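Long-range contacts in inositol dehydrogenase (Lactobacillus casei, PDB 4MKX), which probably oxidises scyllo-inositol with a nicotinamide cofactor, as an oxidoreductase of the Gfo/Idh/MocA family built on a Rossmann-fold domain: residues 189-200 and 333-342; 92-100 and 113-123. One frame throughout, in Å; residues are numbered along the deposited sequence.

How the interactions relate
Along the chain the two contacts come in series: interaction 2 closes in the Rossmann-fold part before interaction 1 opens, and their centres lie 16 Å apart. Interaction 2 packs helix 93-102, which lies on the parallel sheet, beside helix 117-128. Interaction 1 sets the long helix 328-347 against helices 191-195 and 197-207, next to the mixed sheet of the C-terminal part. Helix 328-347 joins them, since it also touches helix 117-128. Thr335 OG1 probably hydrogen-bonds Gly114 O at 2.9 Å, and Thr335 CG2 packs on Ile120 CD1. The late helix thus ties the nucleotide-binding fold to the domain beside it.

Interaction 1. Residues 189-200 and 333-342; sequences GGLFLDMSIHDI and QGTKAALALQ
Helices 191-195 and 333-342 run nearly antiparallel, their N-to-C directions 149° apart and their axes 8.4 Å at closest approach. Leu193 faces Ala338 and Ile197 faces Gly334 in the backbone register. The motif is knobs-into-holes helix packing in the C-terminal part of a Gfo/Idh/MocA enzyme, and small residues on helix 333-342 let the backbones come close. Ala338 is one knob: its CB enters the hole made by Phe192, Leu193, Ile197 and Ile200, 4.0 Å from Leu193 CA. Ile197 and Ile200 come from the next helix, which starts at 197, so two helices build this hole. Ile200 is the reciprocal knob, set among Gly334, Ala337, Ala338 and Leu341. Its CG1 lies anti to the carbonyl carbon (chi1 -71°), which carries CD1 over the helix backbone to 3.6 Å from Ala338 N, while CG2 rests on Ala337 CB at 3.8 Å. Ile200 and Leu341 also meet through their CD1 methyls. Behind this layer, strand 211-219 takes Phe192, Ile200 and Leu341, and strand 246-252 touches Leu341 as well, so the pair is backed by the mixed sheet.

The Phe192 ring is held from two directions. Leu341 CB sits over one face in a CH-pi contact, 4.3 Å from the ring centroid, and the two side chains cross at about a right angle. At the ring edge lies the amide of Gln342, its plane turned 43° from that of the ring. The Gln342 chain folds back about its CB-CG bond and brings its amide toward the first turn of helix 191-195, beside Gly190, the N-cap residue. There Gln342 OE1 accepts a weak hydrogen bond from Phe192 N at 3.5 Å, and the same oxygen is 3.6 Å from Phe192 CD2.

Interaction 2. Residues 92-100 and 113-123; sequences FHLQQIESA and IGLDIEAIEHT
The imidazole of His122 meets the carboxylate of Glu98 edge-on: Glu98 OE2 lies in the ring plane, 2.8 Å from His122 ND1, and the two planes are 36° apart. Relative to the carboxylate, the N-H arrives from above, 37° out of its plane. The other ring, that of His93, has Ile113 O set obliquely to it. This oxygen lies 3.2 Å from both His93 CB and Leu94 CD2, buried among carbons with no hydrogen-bond partner in the model. In the His93 ring, NE2 is hydrogen-bonded to Ser88 O and ND1 to Pro112 O, both beyond this contact.

Helices 93-100 and 117-123 run almost parallel, 11° apart, as neighbouring helices do on one side of a Rossmann-type sheet, with strand 106-109 between them in sequence, in the alternating beta-alpha order of such a domain. Leu94 fills the space between them. With its CG anti to the carbonyl carbon, CD1 reaches Ala119 CB at 3.6 Å and Ile120 CG1, while CD2 turns to Ile113 CG1 and to Thr123 OG1. Gly114 passes close by; a CB there would run into Leu94 CD1. Deeper in, Ile97 CG2 packs on Thr123 CG2, and Ile97 CD1 on Ile113 CG1.

An extended chain brings Glu98 OE2 to the second helix, where Thr123 OG1 also donates to it at 2.8 Å, on the anti side. A water bridges the same oxygen to Ala119 O. Cut back to an alanine, Glu98 would probably leave His122 ND1 and Thr123 OG1 without their shared acceptor and the imidazole freer to turn. Three donors converging on one oxygen, the water included, would be expected to stabilise the carboxylate's negative charge and fasten the two helices by a polar link at the edge of their apolar seam.

Interaction 1. Residues 189-200 and 333-342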
loop_
_atom_site.group_PDB
_atom_site.type_symbol
_atom_site.label_atom_id
_atom_site.label_comp_id
_atom_site.label_asym_id
_atom_site.label_seq_id
_atom_site.Cartn_x
_atom_site.Cartn_y
_atom_site.Cartn_z
ATOM N N GLY A 189 -21.845 20.171 -22.556
ATOM C CA GLY A 189 -20.768 20.199 -23.527
ATOM C C GLY A 189 -20.247 18.815 -23.859
ATOM O O GLY A 189 -19.609 18.611 -24.891
ATOM N N GLY A 190 -20.523 17.858 -22.978
ATOM C CA GLY A 190 -20.082 16.490 -23.177
ATOM C C GLY A 190 -19.162 16.012 -22.071
ATOM O O GLY A 190 -18.603 16.816 -21.325
ATOM N N LEU A 191 -19.003 14.697 -21.967
ATOM C CA LEU A 191 -18.146 14.108 -20.948
ATOM C C LEU A 191 -16.662 14.309 -21.220
ATOM O O LEU A 191 -15.894 14.642 -20.314
ATOM C CB LEU A 191 -18.448 12.610 -20.823
ATOM C CG LEU A 191 -17.655 11.817 -19.782
ATOM C CD1 LEU A 191 -18.044 12.233 -18.383
ATOM C CD2 LEU A 191 -17.878 10.312 -19.972
ATOM N N PHE A 192 -16.248 14.100 -22.463
ATOM C CA PHE A 192 -14.828 14.138 -22.769
ATOM C C PHE A 192 -14.314 15.574 -22.780
ATOM O O PHE A 192 -13.179 15.842 -22.384
ATOM C CB PHE A 192 -14.550 13.396 -24.077
ATOM C CG PHE A 192 -14.984 11.952 -24.044
ATOM C CD1 PHE A 192 -14.231 11.008 -23.356
ATOM C CD2 PHE A 192 -16.146 11.543 -24.686
ATOM C CE1 PHE A 192 -14.624 9.675 -23.314
ATOM C CE2 PHE A 192 -16.548 10.211 -24.646
ATOM C CZ PHE A 192 -15.787 9.277 -23.951
ATOM N N LEU A 193 -15.166 16.495 -23.215
ATOM C CA LEU A 193 -14.836 17.913 -23.168
ATOM C C LEU A 193 -14.670 18.362 -21.723
ATOM O O LEU A 193 -13.726 19.083 -21.382
ATOM C CB LEU A 193 -15.952 18.727 -23.819
ATOM C CG LEU A 193 -15.591 20.143 -24.245
ATOM C CD1 LEU A 193 -15.005 20.105 -25.648
ATOM C CD2 LEU A 193 -16.819 21.051 -24.160
ATOM N N ASP A 194 -15.598 17.942 -20.872
ATOM C CA ASP A 194 -15.595 18.368 -19.477
ATOM C C ASP A 194 -14.489 17.713 -18.656
ATOM O O ASP A 194 -13.792 18.376 -17.880
ATOM C CB ASP A 194 -16.954 18.073 -18.830
ATOM C CG ASP A 194 -18.054 18.991 -19.329
ATOM O OD1 ASP A 194 -17.734 20.095 -19.826
ATOM O OD2 ASP A 194 -19.242 18.611 -19.209
ATOM N N MET A 195 -14.329 16.405 -18.833
ATOM C CA MET A 195 -13.518 15.604 -17.916
ATOM C C MET A 195 -12.141 15.190 -18.436
ATOM O O MET A 195 -11.236 14.933 -17.643
ATOM C CB MET A 195 -14.288 14.335 -17.509
ATOM C CG MET A 195 -15.493 14.593 -16.635
ATOM S SD MET A 195 -15.030 15.392 -15.088
ATOM C CE MET A 195 -14.194 14.043 -14.251
ATOM N N SER A 196 -11.979 15.100 -19.752
ATOM C CA SER A 196 -10.778 14.470 -20.289
ATOM C C SER A 196 -9.744 15.419 -20.875
ATOM O O SER A 196 -8.684 14.969 -21.300
ATOM C CB SER A 196 -11.160 13.444 -21.357
ATOM O OG SER A 196 -12.066 12.497 -20.825
ATOM N N ILE A 197 -10.052 16.715 -20.928
ATOM C CA ILE A 197 -9.111 17.666 -21.494
ATOM C C ILE A 197 -7.771 17.654 -20.761
ATOM O O ILE A 197 -6.725 17.709 -21.398
ATOM C CB ILE A 197 -9.692 19.103 -21.553
ATOM C CG1 ILE A 197 -10.790 19.161 -22.609
ATOM C CG2 ILE A 197 -8.615 20.104 -21.942
ATOM C CD1 ILE A 197 -11.092 20.567 -23.117
ATOM N N HIS A 198 -7.789 17.548 -19.431
ATOM C CA HIS A 198 -6.536 17.493 -18.694
ATOM C C HIS A 198 -5.768 16.217 -19.001
ATOM O O HIS A 198 -4.533 16.216 -19.014
ATOM C CB HIS A 198 -6.763 17.581 -17.189
ATOM C CG HIS A 198 -7.265 18.907 -16.718
ATOM N ND1 HIS A 198 -6.536 20.068 -16.843
ATOM C CD2 HIS A 198 -8.419 19.249 -16.096
ATOM C CE1 HIS A 198 -7.225 21.074 -16.333
ATOM N NE2 HIS A 198 -8.367 20.600 -15.860
ATOM N N ASP A 199 -6.489 15.126 -19.237
ATOM C CA ASP A 199 -5.848 13.866 -19.583
ATOM C C ASP A 199 -5.206 13.926 -20.966
ATOM O O ASP A 199 -4.095 13.439 -21.164
ATOM C CB ASP A 199 -6.860 12.723 -19.512
ATOM C CG ASP A 199 -7.353 12.472 -18.104
ATOM O OD1 ASP A 199 -6.511 12.264 -17.204
ATOM O OD2 ASP A 199 -8.581 12.488 -17.893
ATOM N N ILE A 200 -5.907 14.538 -21.916
ATOM C CA ILE A 200 -5.343 14.755 -23.241
ATOM C C ILE A 200 -4.058 15.568 -23.136
ATOM O O ILE A 200 -3.030 15.202 -23.704
ATOM C CB ILE A 200 -6.365 15.420 -24.173
ATOM C CG1 ILE A 200 -7.471 14.415 -24.524
ATOM C CG2 ILE A 200 -5.696 15.905 -25.456
ATOM C CD1 ILE A 200 -8.740 15.070 -25.002
ATOM N N GLN A 333 -5.160 21.794 -29.500
ATOM C CA GLN A 333 -5.098 20.336 -29.629
ATOM C C GLN A 333 -5.933 19.627 -28.576
ATOM O O GLN A 333 -6.527 18.577 -28.854
ATOM C CB GLN A 333 -3.664 19.829 -29.587
ATOM C CG GLN A 333 -2.802 20.305 -30.754
ATOM C CD GLN A 333 -3.320 19.853 -32.110
ATOM O OE1 GLN A 333 -4.074 18.883 -32.217
ATOM N NE2 GLN A 333 -2.918 20.564 -33.155
ATOM N N GLY A 334 -5.981 20.186 -27.372
ATOM C CA GLY A 334 -6.813 19.615 -26.324
ATOM C C GLY A 334 -8.277 19.624 -26.724
ATOM O O GLY A 334 -8.993 18.643 -26.560
ATOM N N THR A 335 -8.731 20.741 -27.278
ATOM C CA THR A 335 -10.122 20.853 -27.685
ATOM C C THR A 335 -10.401 19.946 -28.883
ATOM O O THR A 335 -11.439 19.287 -28.949
ATOM C CB THR A 335 -10.460 22.305 -28.038
ATOM O OG1 THR A 335 -10.678 23.025 -26.823
ATOM C CG2 THR A 335 -11.711 22.370 -28.869
ATOM N N LYS A 336 -9.453 19.893 -29.808
ATOM C CA LYS A 336 -9.628 19.092 -31.013
ATOM C C LYS A 336 -9.790 17.613 -30.678
ATOM O O LYS A 336 -10.707 16.965 -31.182
ATOM C CB LYS A 336 -8.443 19.276 -31.952
ATOM C CG LYS A 336 -8.591 18.541 -33.270
ATOM C CD LYS A 336 -7.326 18.651 -34.108
ATOM C CE LYS A 336 -7.123 20.069 -34.566
ATOM N NZ LYS A 336 -8.391 20.597 -35.137
ATOM N N ALA A 337 -8.907 17.096 -29.830
ATOM C CA ALA A 337 -8.960 15.677 -29.453
ATOM C C ALA A 337 -10.244 15.378 -28.702
ATOM O O ALA A 337 -10.857 14.326 -28.905
ATOM C CB ALA A 337 -7.740 15.274 -28.632
ATOM N N ALA A 338 -10.660 16.293 -27.835
ATOM C CA ALA A 338 -11.903 16.101 -27.097
ATOM C C ALA A 338 -13.117 16.067 -28.029
ATOM O O ALA A 338 -14.023 15.253 -27.853
ATOM C CB ALA A 338 -12.062 17.176 -26.015
ATOM N N LEU A 339 -13.142 16.956 -29.020
ATOM C CA LEU A 339 -14.194 16.918 -30.031
ATOM C C LEU A 339 -14.186 15.603 -30.807
ATOM O O LEU A 339 -15.236 15.061 -31.127
ATOM C CB LEU A 339 -14.028 18.085 -31.005
ATOM C CG LEU A 339 -14.282 19.458 -30.391
ATOM C CD1 LEU A 339 -13.976 20.532 -31.410
ATOM C CD2 LEU A 339 -15.724 19.562 -29.913
ATOM N N ALA A 340 -12.993 15.111 -31.119
ATOM C CA ALA A 340 -12.848 13.851 -31.832
ATOM C C ALA A 340 -13.388 12.693 -31.008
ATOM O O ALA A 340 -14.016 11.787 -31.555
ATOM C CB ALA A 340 -11.399 13.612 -32.201
ATOM N N LEU A 341 -13.135 12.720 -29.700
ATOM C CA LEU A 341 -13.659 11.685 -28.809
ATOM C C LEU A 341 -15.178 11.744 -28.765
ATOM O O LEU A 341 -15.843 10.718 -28.776
ATOM C CB LEU A 341 -13.091 11.850 -27.393
ATOM C CG LEU A 341 -11.617 11.515 -27.213
ATOM C CD1 LEU A 341 -11.131 12.032 -25.858
ATOM C CD2 LEU A 341 -11.399 10.016 -27.299
ATOM N N GLN A 342 -15.734 12.949 -28.735
ATOM C CA GLN A 342 -17.179 13.107 -28.720
ATOM C C GLN A 342 -17.800 12.605 -30.021
ATOM O O GLN A 342 -18.874 11.991 -30.016
ATOM C CB GLN A 342 -17.545 14.575 -28.539
ATOM C CG GLN A 342 -18.775 14.771 -27.708
ATOM C CD GLN A 342 -18.575 14.280 -26.290
ATOM O OE1 GLN A 342 -17.663 14.727 -25.585
ATOM N NE2 GLN A 342 -19.418 13.345 -25.865
#

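Interaction 2. Residues 92-100 and 113-123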
loop_
_atom_site.group_PDB
_atom_site.type_symbol
_atom_site.label_atom_id
_atom_site.label_comp_id
_atom_site.label_asym_id
_atom_site.label_seq_id
_atom_site.Cartn_x
_atom_site.Cartn_y
_atom_site.Cartn_z
ATOM N N PHE A 92 -17.087 31.862 -23.296
ATOM C CA PHE A 92 -16.665 33.268 -23.263
ATOM C C PHE A 92 -15.155 33.439 -23.313
ATOM O O PHE A 92 -14.663 34.560 -23.453
ATOM C CB PHE A 92 -17.186 33.955 -21.997
ATOM C CG PHE A 92 -18.679 33.998 -21.902
ATOM C CD1 PHE A 92 -19.397 35.000 -22.537
ATOM C CD2 PHE A 92 -19.367 33.039 -21.177
ATOM C CE1 PHE A 92 -20.780 35.040 -22.451
ATOM C CE2 PHE A 92 -20.747 33.074 -21.088
ATOM C CZ PHE A 92 -21.453 34.078 -21.726
ATOM N N HIS A 93 -14.418 32.341 -23.175
ATOM C CA HIS A 93 -12.959 32.422 -23.085
ATOM C C HIS A 93 -12.305 33.162 -24.250
ATOM O O HIS A 93 -11.532 34.080 -24.032
ATOM C CB HIS A 93 -12.323 31.044 -22.907
ATOM C CG HIS A 93 -12.605 30.427 -21.577
ATOM N ND1 HIS A 93 -12.062 29.219 -21.183
ATOM C CD2 HIS A 93 -13.388 30.839 -20.555
ATOM C CE1 HIS A 93 -12.496 28.921 -19.973
ATOM N NE2 HIS A 93 -13.304 29.885 -19.567
ATOM N N LEU A 94 -12.618 32.771 -25.482
ATOM C CA LEU A 94 -11.962 33.367 -26.644
ATOM C C LEU A 94 -12.182 34.872 -26.759
ATOM O O LEU A 94 -11.229 35.612 -26.989
ATOM C CB LEU A 94 -12.410 32.678 -27.938
ATOM C CG LEU A 94 -12.061 31.189 -28.004
ATOM C CD1 LEU A 94 -12.589 30.596 -29.291
ATOM C CD2 LEU A 94 -10.567 31.009 -27.936
ATOM N N GLN A 95 -13.417 35.328 -26.578
ATOM C CA GLN A 95 -13.702 36.755 -26.751
ATOM C C GLN A 95 -13.066 37.577 -25.632
ATOM O O GLN A 95 -12.611 38.707 -25.861
ATOM C CB GLN A 95 -15.207 37.026 -26.867
ATOM C CG GLN A 95 -16.020 36.799 -25.597
ATOM C CD GLN A 95 -17.426 37.374 -25.699
ATOM O OE1 GLN A 95 -17.948 37.578 -26.795
ATOM N NE2 GLN A 95 -18.042 37.643 -24.553
ATOM N N GLN A 96 -12.994 36.996 -24.434
ATOM C CA GLN A 96 -12.375 37.689 -23.303
ATOM C C GLN A 96 -10.847 37.696 -23.401
ATOM O O GLN A 96 -10.202 38.699 -23.068
ATOM C CB GLN A 96 -12.885 37.126 -21.972
ATOM C CG GLN A 96 -14.372 37.419 -21.733
ATOM C CD GLN A 96 -14.947 36.710 -20.533
ATOM O OE1 GLN A 96 -14.313 35.823 -19.958
ATOM N NE2 GLN A 96 -16.160 37.088 -20.147
ATOM N N ILE A 97 -10.271 36.591 -23.866
ATOM C CA ILE A 97 -8.843 36.537 -24.176
ATOM C C ILE A 97 -8.453 37.639 -25.186
ATOM O O ILE A 97 -7.503 38.384 -24.963
ATOM C CB ILE A 97 -8.435 35.157 -24.727
ATOM C CG1 ILE A 97 -8.431 34.109 -23.617
ATOM C CG2 ILE A 97 -7.047 35.206 -25.329
ATOM C CD1 ILE A 97 -8.368 32.685 -24.182
ATOM N N GLU A 98 -9.178 37.724 -26.299
ATOM C CA GLU A 98 -8.881 38.723 -27.325
ATOM C C GLU A 98 -8.981 40.149 -26.799
ATOM O O GLU A 98 -8.100 40.974 -27.048
ATOM C CB GLU A 98 -9.792 38.532 -28.544
ATOM C CG GLU A 98 -9.451 37.286 -29.357
ATOM C CD GLU A 98 -10.342 37.111 -30.566
ATOM O OE1 GLU A 98 -11.018 38.084 -30.960
ATOM O OE2 GLU A 98 -10.363 35.999 -31.122
ATOM N N SER A 99 -10.059 40.436 -26.079
ATOM C CA SER A 99 -10.261 41.764 -25.522
ATOM C C SER A 99 -9.165 42.151 -24.540
ATOM O O SER A 99 -8.673 43.283 -24.556
ATOM C CB SER A 99 -11.608 41.836 -24.823
ATOM O OG SER A 99 -11.673 42.989 -24.009
ATOM N N ALA A 100 -8.779 41.214 -23.678
ATOM C CA ALA A 100 -7.751 41.514 -22.693
ATOM C C ALA A 100 -6.415 41.807 -23.361
ATOM O O ALA A 100 -5.712 42.739 -22.974
ATOM C CB ALA A 100 -7.605 40.365 -21.702
ATOM N N ILE A 113 -9.508 26.358 -24.033
ATOM C CA ILE A 113 -9.292 27.683 -24.615
ATOM C C ILE A 113 -10.568 28.191 -25.282
ATOM O O ILE A 113 -10.881 29.386 -25.242
ATOM C CB ILE A 113 -8.085 27.685 -25.586
ATOM C CG1 ILE A 113 -7.689 29.116 -25.963
ATOM C CG2 ILE A 113 -8.342 26.820 -26.839
ATOM C CD1 ILE A 113 -6.341 29.192 -26.638
ATOM N N GLY A 114 -11.315 27.269 -25.878
ATOM C CA GLY A 114 -12.532 27.602 -26.589
ATOM C C GLY A 114 -13.152 26.313 -27.091
ATOM O O GLY A 114 -12.624 25.224 -26.826
ATOM N N LEU A 115 -14.259 26.430 -27.819
ATOM C CA LEU A 115 -15.041 25.261 -28.218
ATOM C C LEU A 115 -15.087 25.030 -29.727
ATOM O O LEU A 115 -15.369 23.917 -30.191
ATOM C CB LEU A 115 -16.466 25.400 -27.686
ATOM C CG LEU A 115 -16.518 25.635 -26.181
ATOM C CD1 LEU A 115 -17.918 25.986 -25.742
ATOM C CD2 LEU A 115 -16.018 24.407 -25.451
ATOM N N ASP A 116 -14.830 26.086 -30.483
ATOM C CA ASP A 116 -14.933 26.042 -31.939
ATOM C C ASP A 116 -13.555 26.215 -32.551
ATOM O O ASP A 116 -12.890 27.214 -32.298
ATOM C CB ASP A 116 -15.854 27.158 -32.426
ATOM C CG ASP A 116 -15.907 27.249 -33.938
ATOM O OD1 ASP A 116 -16.679 26.485 -34.553
ATOM O OD2 ASP A 116 -15.173 28.080 -34.507
ATOM N N ILE A 117 -13.132 25.237 -33.347
ATOM C CA ILE A 117 -11.806 25.231 -33.960
ATOM C C ILE A 117 -11.514 26.506 -34.770
ATOM O O ILE A 117 -10.431 27.074 -34.669
ATOM C CB ILE A 117 -11.638 24.028 -34.901
ATOM C CG1 ILE A 117 -11.976 22.720 -34.179
ATOM C CG2 ILE A 117 -10.221 23.982 -35.456
ATOM C CD1 ILE A 117 -10.965 22.336 -33.129
ATOM N N GLU A 118 -12.470 26.931 -35.590
ATOM C CA GLU A 118 -12.283 28.128 -36.408
ATOM C C GLU A 118 -12.063 29.352 -35.517
ATOM O O GLU A 118 -11.134 30.132 -35.732
ATOM C CB GLU A 118 -13.488 28.359 -37.335
ATOM C CG GLU A 118 -13.399 29.665 -38.137
ATOM C CD GLU A 118 -14.613 29.915 -39.013
ATOM O OE1 GLU A 118 -15.540 29.074 -39.012
ATOM O OE2 GLU A 118 -14.637 30.957 -39.703
ATOM N N ALA A 119 -12.923 29.516 -34.518
ATOM C CA ALA A 119 -12.796 30.623 -33.580
ATOM C C ALA A 119 -11.479 30.562 -32.805
ATOM O O ALA A 119 -10.872 31.597 -32.521
ATOM C CB ALA A 119 -13.988 30.670 -32.639
ATOM N N ILE A 120 -11.033 29.359 -32.450
ATOM C CA ILE A 120 -9.749 29.220 -31.762
ATOM C C ILE A 120 -8.568 29.709 -32.618
ATOM O O ILE A 120 -7.663 30.387 -32.120
ATOM C CB ILE A 120 -9.505 27.774 -31.268
ATOM C CG1 ILE A 120 -10.546 27.387 -30.219
ATOM C CG2 ILE A 120 -8.107 27.644 -30.690
ATOM C CD1 ILE A 120 -10.484 25.889 -29.812
ATOM N N GLU A 121 -8.588 29.404 -33.913
ATOM C CA GLU A 121 -7.502 29.848 -34.781
ATOM C C GLU A 121 -7.477 31.375 -34.924
ATOM O O GLU A 121 -6.406 31.969 -35.049
ATOM C CB GLU A 121 -7.573 29.145 -36.143
ATOM C CG GLU A 121 -7.473 27.627 -36.004
ATOM C CD GLU A 121 -7.100 26.922 -37.295
ATOM O OE1 GLU A 121 -6.962 27.603 -38.332
ATOM O OE2 GLU A 121 -6.937 25.684 -37.264
ATOM N N HIS A 122 -8.647 32.002 -34.861
ATOM C CA HIS A 122 -8.731 33.464 -34.888
ATOM C C HIS A 122 -8.032 34.023 -33.655
ATOM O O HIS A 122 -7.282 34.995 -33.733
ATOM C CB HIS A 122 -10.190 33.914 -34.909
ATOM C CG HIS A 122 -10.369 35.400 -34.988
ATOM N ND1 HIS A 122 -10.420 36.208 -33.871
ATOM C CD2 HIS A 122 -10.533 36.223 -36.053
ATOM C CE1 HIS A 122 -10.597 37.464 -34.244
ATOM N NE2 HIS A 122 -10.669 37.499 -35.564
ATOM N N THR A 123 -8.257 33.384 -32.513
ATOM C CA THR A 123 -7.611 33.814 -31.275
ATOM C C THR A 123 -6.104 33.568 -31.286
ATOM O O THR A 123 -5.338 34.384 -30.780
ATOM C CB THR A 123 -8.269 33.150 -30.056
ATOM O OG1 THR A 123 -9.641 33.555 -29.999
ATOM C CG2 THR A 123 -7.565 33.565 -28.756
HETATM O O HOH W 1 -12.407 33.928 -31.740
#